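Putative primosome component (Streptococcus pyogenes serotype M3, PDB 2QGZ) probably binds ATP through a P-loop NTPase domain and acts as a helicase loader of the bacterial primosome. Local coordinates at residues A[212-223]-A[243-254]. Numbering follows the deposited sequence.
Sequences VKNVPVLILDDI and YRMLEELPTFFT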
ATOM      1  N   VAL A 212      -8.028  -9.228  -4.861  1.00 51.84           N
ATOM      2  CA  VAL A 212      -7.031  -8.192  -4.662  1.00 47.42           C
ATOM      3  C   VAL A 212      -6.950  -7.116  -5.742  1.00 46.33           C
ATOM      4  O   VAL A 212      -6.818  -5.935  -5.431  1.00 48.01           O
ATOM      5  CB  VAL A 212      -5.638  -8.858  -4.481  1.00 46.16           C
ATOM      6  CG1 VAL A 212      -4.523  -7.892  -4.800  1.00 44.66           C
ATOM      7  CG2 VAL A 212      -5.508  -9.379  -3.063  1.00 44.83           C
ATOM      8  N   LYS A 213      -7.041  -7.504  -7.007  1.00 43.27           N
ATOM      9  CA  LYS A 213      -6.912  -6.526  -8.076  1.00 40.74           C
ATOM     10  C   LYS A 213      -8.041  -5.522  -8.247  1.00 39.47           C
ATOM     11  O   LYS A 213      -7.818  -4.440  -8.777  1.00 39.12           O
ATOM     12  CB  LYS A 213      -6.657  -7.225  -9.414  1.00 40.76           C
ATOM     13  CG  LYS A 213      -7.825  -7.994  -9.991  1.00 39.17           C
ATOM     14  CD  LYS A 213      -7.518  -8.358 -11.438  1.00 41.01           C
ATOM     15  CE  LYS A 213      -8.544  -9.311 -12.028  1.00 41.23           C
ATOM     16  NZ  LYS A 213      -9.930  -8.796 -11.910  1.00 42.25           N
ATOM     17  N   ASN A 214      -9.248  -5.850  -7.807  1.00 38.65           N
ATOM     18  CA  ASN A 214     -10.341  -4.906  -7.988  1.00 37.91           C
ATOM     19  C   ASN A 214     -10.774  -4.132  -6.743  1.00 36.55           C
ATOM     20  O   ASN A 214     -11.779  -3.423  -6.782  1.00 35.67           O
ATOM     21  CB  ASN A 214     -11.557  -5.610  -8.615  1.00 38.55           C
ATOM     22  CG  ASN A 214     -12.539  -4.621  -9.256  1.00 39.44           C
ATOM     23  OD1 ASN A 214     -12.141  -3.775 -10.063  1.00 42.96           O
ATOM     24  ND2 ASN A 214     -13.823  -4.726  -8.902  1.00 37.45           N
ATOM     25  N   VAL A 215     -10.032  -4.245  -5.643  1.00 35.44           N
ATOM     26  CA  VAL A 215     -10.406  -3.500  -4.445  1.00 33.43           C
ATOM     27  C   VAL A 215     -10.209  -2.004  -4.693  1.00 34.13           C
ATOM     28  O   VAL A 215      -9.294  -1.596  -5.404  1.00 35.45           O
ATOM     29  CB  VAL A 215      -9.586  -3.931  -3.219  1.00 33.91           C
ATOM     30  CG1 VAL A 215      -9.885  -5.393  -2.894  1.00 31.84           C
ATOM     31  CG2 VAL A 215      -8.094  -3.715  -3.472  1.00 31.84           C
ATOM     32  N   PRO A 216     -11.075  -1.165  -4.114  1.00 32.96           N
ATOM     33  CA  PRO A 216     -10.986   0.290  -4.290  1.00 33.61           C
ATOM     34  C   PRO A 216      -9.612   0.899  -4.026  1.00 32.60           C
ATOM     35  O   PRO A 216      -9.161   1.769  -4.768  1.00 33.85           O
ATOM     36  CB  PRO A 216     -12.040   0.813  -3.324  1.00 32.80           C
ATOM     37  CG  PRO A 216     -13.067  -0.283  -3.341  1.00 32.18           C
ATOM     38  CD  PRO A 216     -12.212  -1.517  -3.244  1.00 31.52           C
ATOM     39  N   VAL A 217      -8.966   0.454  -2.958  1.00 30.90           N
ATOM     40  CA  VAL A 217      -7.652   0.957  -2.582  1.00 29.47           C
ATOM     41  C   VAL A 217      -6.820  -0.234  -2.147  1.00 28.90           C
ATOM     42  O   VAL A 217      -7.231  -0.999  -1.281  1.00 26.98           O
ATOM     43  CB  VAL A 217      -7.736   1.941  -1.407  1.00 27.79           C
ATOM     44  CG1 VAL A 217      -6.351   2.379  -1.007  1.00 29.37           C
ATOM     45  CG2 VAL A 217      -8.561   3.139  -1.790  1.00 30.30           C
ATOM     46  N   LEU A 218      -5.646  -0.374  -2.747  1.00 28.03           N
ATOM     47  CA  LEU A 218      -4.763  -1.491  -2.458  1.00 28.39           C
ATOM     48  C   LEU A 218      -3.406  -1.014  -1.948  1.00 28.81           C
ATOM     49  O   LEU A 218      -2.793  -0.103  -2.530  1.00 28.61           O
ATOM     50  CB  LEU A 218      -4.578  -2.328  -3.728  1.00 26.22           C
ATOM     51  CG  LEU A 218      -3.613  -3.507  -3.620  1.00 29.02           C
ATOM     52  CD1 LEU A 218      -4.158  -4.543  -2.632  1.00 26.95           C
ATOM     53  CD2 LEU A 218      -3.426  -4.129  -4.996  1.00 25.42           C
ATOM     54  N   ILE A 219      -2.946  -1.626  -0.861  1.00 28.92           N
ATOM     55  CA  ILE A 219      -1.664  -1.287  -0.269  1.00 30.82           C
ATOM     56  C   ILE A 219      -0.752  -2.506  -0.417  1.00 32.44           C
ATOM     57  O   ILE A 219      -1.056  -3.571   0.118  1.00 32.68           O
ATOM     58  CB  ILE A 219      -1.789  -0.997   1.252  1.00 33.12           C
ATOM     59  CG1 ILE A 219      -2.870   0.059   1.529  1.00 35.53           C
ATOM     60  CG2 ILE A 219      -0.424  -0.601   1.814  1.00 30.13           C
ATOM     61  CD1 ILE A 219      -2.597   1.415   0.950  1.00 37.10           C
ATOM     62  N   LEU A 220       0.354  -2.357  -1.137  1.00 31.61           N
ATOM     63  CA  LEU A 220       1.298  -3.461  -1.311  1.00 34.47           C
ATOM     64  C   LEU A 220       2.495  -3.230  -0.370  1.00 35.68           C
ATOM     65  O   LEU A 220       3.446  -2.530  -0.722  1.00 36.25           O
ATOM     66  CB  LEU A 220       1.767  -3.530  -2.773  1.00 34.31           C
ATOM     67  CG  LEU A 220       0.637  -3.732  -3.786  1.00 35.32           C
ATOM     68  CD1 LEU A 220       1.183  -3.648  -5.186  1.00 39.38           C
ATOM     69  CD2 LEU A 220      -0.027  -5.079  -3.570  1.00 34.68           C
ATOM     70  N   ASP A 221       2.429  -3.815   0.826  1.00 38.27           N
ATOM     71  CA  ASP A 221       3.479  -3.662   1.832  1.00 41.38           C
ATOM     72  C   ASP A 221       4.814  -4.309   1.465  1.00 42.38           C
ATOM     73  O   ASP A 221       4.875  -5.429   0.972  1.00 40.59           O
ATOM     74  CB  ASP A 221       2.994  -4.187   3.183  1.00 44.17           C
ATOM     75  CG  ASP A 221       4.055  -4.083   4.263  1.00 47.14           C
ATOM     76  OD1 ASP A 221       4.594  -2.976   4.483  1.00 46.81           O
ATOM     77  OD2 ASP A 221       4.344  -5.116   4.906  1.00 49.85           O
ATOM     78  N   ASP A 222       5.873  -3.560   1.755  1.00 45.60           N
ATOM     79  CA  ASP A 222       7.264  -3.884   1.468  1.00 49.40           C
ATOM     80  C   ASP A 222       7.511  -4.720   0.225  1.00 48.64           C
ATOM     81  O   ASP A 222       7.908  -5.885   0.276  1.00 47.53           O
ATOM     82  CB  ASP A 222       7.993  -4.478   2.692  1.00 54.41           C
ATOM     83  CG  ASP A 222       7.644  -5.918   2.952  1.00 58.51           C
ATOM     84  OD1 ASP A 222       8.457  -6.610   3.610  1.00 60.56           O
ATOM     85  OD2 ASP A 222       6.556  -6.354   2.516  1.00 62.05           O
ATOM     86  N   ILE A 223       7.262  -4.082  -0.908  1.00 49.28           N
ATOM     87  CA  ILE A 223       7.486  -4.693  -2.193  1.00 50.24           C
ATOM     88  C   ILE A 223       9.013  -4.802  -2.246  1.00 52.59           C
ATOM     89  O   ILE A 223       9.718  -4.086  -1.529  1.00 51.19           O
ATOM     90  CB  ILE A 223       6.953  -3.779  -3.311  1.00 48.78           C
ATOM     91  CG1 ILE A 223       7.045  -4.489  -4.658  1.00 48.27           C
ATOM     92  CG2 ILE A 223       7.701  -2.455  -3.296  1.00 45.52           C
ATOM     93  CD1 ILE A 223       6.416  -3.707  -5.787  1.00 49.67           C
ATOM     94  N   TYR A 243      -3.796  -3.852 -14.651  1.00 30.71           N
ATOM     95  CA  TYR A 243      -5.235  -3.755 -14.511  1.00 31.49           C
ATOM     96  C   TYR A 243      -5.669  -2.557 -13.667  1.00 33.92           C
ATOM     97  O   TYR A 243      -6.682  -1.921 -13.970  1.00 34.97           O
ATOM     98  CB  TYR A 243      -5.775  -5.044 -13.901  1.00 30.65           C
ATOM     99  CG  TYR A 243      -7.222  -4.971 -13.490  1.00 30.28           C
ATOM    100  CD1 TYR A 243      -7.578  -4.579 -12.201  1.00 29.28           C
ATOM    101  CD2 TYR A 243      -8.238  -5.308 -14.385  1.00 31.00           C
ATOM    102  CE1 TYR A 243      -8.915  -4.526 -11.807  1.00 31.54           C
ATOM    103  CE2 TYR A 243      -9.580  -5.267 -14.008  1.00 31.47           C
ATOM    104  CZ  TYR A 243      -9.913  -4.872 -12.717  1.00 34.01           C
ATOM    105  OH  TYR A 243     -11.235  -4.808 -12.340  1.00 32.96           O
ATOM    106  N   ARG A 244      -4.920  -2.244 -12.609  1.00 33.53           N
ATOM    107  CA  ARG A 244      -5.295  -1.114 -11.776  1.00 34.42           C
ATOM    108  C   ARG A 244      -4.998   0.201 -12.497  1.00 34.70           C
ATOM    109  O   ARG A 244      -5.671   1.206 -12.261  1.00 33.56           O
ATOM    110  CB  ARG A 244      -4.615  -1.199 -10.396  1.00 30.63           C
ATOM    111  CG  ARG A 244      -5.160  -2.355  -9.543  1.00 30.52           C
ATOM    112  CD  ARG A 244      -4.524  -2.434  -8.143  1.00 31.87           C
ATOM    113  NE  ARG A 244      -5.043  -1.408  -7.244  1.00 31.49           N
ATOM    114  CZ  ARG A 244      -6.245  -1.436  -6.674  1.00 32.85           C
ATOM    115  NH1 ARG A 244      -7.073  -2.444  -6.895  1.00 32.26           N
ATOM    116  NH2 ARG A 244      -6.629  -0.443  -5.888  1.00 30.95           N
ATOM    117  N   MET A 245      -4.018   0.193 -13.397  1.00 35.98           N
ATOM    118  CA  MET A 245      -3.717   1.401 -14.168  1.00 37.03           C
ATOM    119  C   MET A 245      -4.918   1.710 -15.068  1.00 37.67           C
ATOM    120  O   MET A 245      -5.437   2.827 -15.069  1.00 39.54           O
ATOM    121  CB  MET A 245      -2.458   1.217 -15.034  1.00 36.19           C
ATOM    122  CG  MET A 245      -1.175   1.767 -14.401  1.00 32.78           C
ATOM    123  SD  MET A 245       0.350   1.483 -15.347  1.00 33.21           S
ATOM    124  CE  MET A 245       0.135   2.688 -16.642  1.00 32.18           C
ATOM    125  N   LEU A 246      -5.369   0.710 -15.819  1.00 38.28           N
ATOM    126  CA  LEU A 246      -6.510   0.878 -16.718  1.00 39.78           C
ATOM    127  C   LEU A 246      -7.790   1.197 -15.965  1.00 40.44           C
ATOM    128  O   LEU A 246      -8.583   2.017 -16.406  1.00 42.26           O
ATOM    129  CB  LEU A 246      -6.730  -0.385 -17.553  1.00 38.39           C
ATOM    130  CG  LEU A 246      -5.798  -0.626 -18.734  1.00 39.06           C
ATOM    131  CD1 LEU A 246      -5.934  -2.067 -19.200  1.00 39.44           C
ATOM    132  CD2 LEU A 246      -6.147   0.335 -19.855  1.00 39.03           C
ATOM    133  N   GLU A 247      -7.991   0.545 -14.828  1.00 41.09           N
ATOM    134  CA  GLU A 247      -9.188   0.752 -14.025  1.00 41.68           C
ATOM    135  C   GLU A 247      -9.134   1.995 -13.127  1.00 41.63           C
ATOM    136  O   GLU A 247     -10.092   2.288 -12.415  1.00 41.96           O
ATOM    137  CB  GLU A 247      -9.438  -0.487 -13.162  1.00 42.40           C
ATOM    138  CG  GLU A 247     -10.054  -1.673 -13.888  1.00 44.60           C
ATOM    139  CD  GLU A 247     -11.566  -1.656 -13.799  1.00 46.75           C
ATOM    140  OE1 GLU A 247     -12.081  -1.159 -12.766  1.00 48.40           O
ATOM    141  OE2 GLU A 247     -12.239  -2.144 -14.735  1.00 46.31           O
ATOM    142  N   GLU A 248      -8.015   2.713 -13.151  1.00 42.17           N
ATOM    143  CA  GLU A 248      -7.855   3.914 -12.329  1.00 43.89           C
ATOM    144  C   GLU A 248      -8.159   3.631 -10.860  1.00 41.45           C
ATOM    145  O   GLU A 248      -8.998   4.288 -10.247  1.00 44.51           O
ATOM    146  CB  GLU A 248      -8.764   5.043 -12.837  1.00 45.45           C
ATOM    147  CG  GLU A 248      -8.545   5.399 -14.307  1.00 52.39           C
ATOM    148  CD  GLU A 248      -9.496   6.482 -14.815  1.00 57.16           C
ATOM    149  OE1 GLU A 248     -10.705   6.428 -14.494  1.00 58.46           O
ATOM    150  OE2 GLU A 248      -9.036   7.382 -15.551  1.00 60.51           O
ATOM    151  N   LEU A 249      -7.480   2.637 -10.302  1.00 38.36           N
ATOM    152  CA  LEU A 249      -7.669   2.278  -8.908  1.00 35.72           C
ATOM    153  C   LEU A 249      -6.387   2.639  -8.125  1.00 35.87           C
ATOM    154  O   LEU A 249      -5.297   2.144  -8.425  1.00 34.90           O
ATOM    155  CB  LEU A 249      -7.994   0.783  -8.795  1.00 33.76           C
ATOM    156  CG  LEU A 249      -9.294   0.289  -9.464  1.00 32.66           C
ATOM    157  CD1 LEU A 249      -9.372  -1.224  -9.391  1.00 32.19           C
ATOM    158  CD2 LEU A 249     -10.508   0.894  -8.777  1.00 29.13           C
ATOM    159  N   PRO A 250      -6.511   3.523  -7.117  1.00 34.98           N
ATOM    160  CA  PRO A 250      -5.404   3.987  -6.269  1.00 34.03           C
ATOM    161  C   PRO A 250      -4.605   2.819  -5.702  1.00 33.81           C
ATOM    162  O   PRO A 250      -5.170   1.900  -5.109  1.00 34.77           O
ATOM    163  CB  PRO A 250      -6.115   4.771  -5.171  1.00 34.81           C
ATOM    164  CG  PRO A 250      -7.378   5.245  -5.844  1.00 34.94           C
ATOM    165  CD  PRO A 250      -7.800   4.029  -6.611  1.00 34.77           C
ATOM    166  N   THR A 251      -3.289   2.870  -5.860  1.00 32.23           N
ATOM    167  CA  THR A 251      -2.426   1.800  -5.392  1.00 30.29           C
ATOM    168  C   THR A 251      -1.249   2.381  -4.628  1.00 31.27           C
ATOM    169  O   THR A 251      -0.578   3.292  -5.110  1.00 32.00           O
ATOM    170  CB  THR A 251      -1.924   0.998  -6.592  1.00 29.86           C
ATOM    171  OG1 THR A 251      -3.055   0.607  -7.386  1.00 28.04           O
ATOM    172  CG2 THR A 251      -1.154  -0.237  -6.145  1.00 26.38           C
ATOM    173  N   PHE A 252      -1.015   1.866  -3.426  1.00 31.40           N
ATOM    174  CA  PHE A 252       0.085   2.344  -2.597  1.00 31.14           C
ATOM    175  C   PHE A 252       1.134   1.248  -2.424  1.00 30.26           C
ATOM    176  O   PHE A 252       0.874   0.089  -2.717  1.00 30.43           O
ATOM    177  CB  PHE A 252      -0.428   2.759  -1.216  1.00 29.33           C
ATOM    178  CG  PHE A 252      -1.421   3.886  -1.243  1.00 31.11           C
ATOM    179  CD1 PHE A 252      -2.668   3.725  -1.843  1.00 32.28           C
ATOM    180  CD2 PHE A 252      -1.113   5.113  -0.657  1.00 30.00           C
ATOM    181  CE1 PHE A 252      -3.597   4.772  -1.857  1.00 34.55           C
ATOM    182  CE2 PHE A 252      -2.032   6.166  -0.665  1.00 31.11           C
ATOM    183  CZ  PHE A 252      -3.277   5.998  -1.265  1.00 32.23           C
ATOM    184  N   PHE A 253       2.319   1.623  -1.951  1.00 30.04           N
ATOM    185  CA  PHE A 253       3.399   0.669  -1.721  1.00 30.06           C
ATOM    186  C   PHE A 253       4.267   1.153  -0.567  1.00 31.04           C
ATOM    187  O   PHE A 253       4.250   2.330  -0.220  1.00 32.15           O
ATOM    188  CB  PHE A 253       4.339   0.555  -2.934  1.00 30.48           C
ATOM    189  CG  PHE A 253       3.652   0.385  -4.255  1.00 27.43           C
ATOM    190  CD1 PHE A 253       3.080   1.477  -4.905  1.00 26.33           C
ATOM    191  CD2 PHE A 253       3.628  -0.866  -4.882  1.00 28.76           C
ATOM    192  CE1 PHE A 253       2.495   1.334  -6.170  1.00 28.74           C
ATOM    193  CE2 PHE A 253       3.044  -1.027  -6.152  1.00 28.36           C
ATOM    194  CZ  PHE A 253       2.477   0.078  -6.797  1.00 28.81           C
ATOM    195  N   THR A 254       5.024   0.239   0.023  1.00 30.97           N
ATOM    196  CA  THR A 254       5.986   0.588   1.066  1.00 31.33           C
ATOM    197  C   THR A 254       7.212  -0.225   0.650  1.00 33.21           C
ATOM    198  O   THR A 254       7.082  -1.302   0.058  1.00 30.22           O
ATOM    199  CB  THR A 254       5.571   0.140   2.481  1.00 31.51           C
ATOM    200  OG1 THR A 254       5.517  -1.281   2.527  1.00 29.34           O
ATOM    201  CG2 THR A 254       4.216   0.711   2.868  1.00 32.48           C
TER
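Two neighbouring parallel strands of the P-loop NTPase core, the first leading into the Asp221-Asp222 pair expected of a Walker B motif, join here through residues 217-221 and 251-254. The backbone ladder includes Phe252 N to Leu218 O (2.8 Å) and Leu220 N to Phe252 O (3.0 Å). At the C-terminal end Thr254 OG1 donates to Asp221 OD1 at 2.7 Å, meeting that oxygen from above the carboxylate plane, which would restrain the acid's rotation.

At the other end the guanidinium of Arg244 links helix 237-247 to the residues leading into both strands. NH1 and NH2 grip the single atom Val215 O end-on, at 2.8 Å from NH1, with the oxygen in the guanidinium plane. NH1 also reaches Lys213 O, while NH2 bonds Pro250 O and NE bonds Thr251 OG1, and these bonds fix the group's rotation. Leu218 CB sits over the centre of one face and Leu249 CB nearer the rim of the other, so the plane is sandwiched between two aliphatic groups; a bend at chi3 (76°) turns it toward these oxygens. Beside it, the Lys213 chain runs over the Tyr243 ring, NZ 4.3 Å from the centroid in a cation-pi contact and salt-bridged to Asp210, and Tyr243 OH donates to Asn214 OD1 at 2.7 Å.

Ile219 CD1 packs on Phe252 CB (3.3 Å) on the sheet face covered by helix 165-179, where Leu169 and Met172 lie; on the other face Leu220 lies alongside Phe253, which touches Val285 of helix 281-288. Strand 184-188 flanks residues 217-221, and Asp221 touches Ser166 of the probable Walker A loop, close to a bound phosphate.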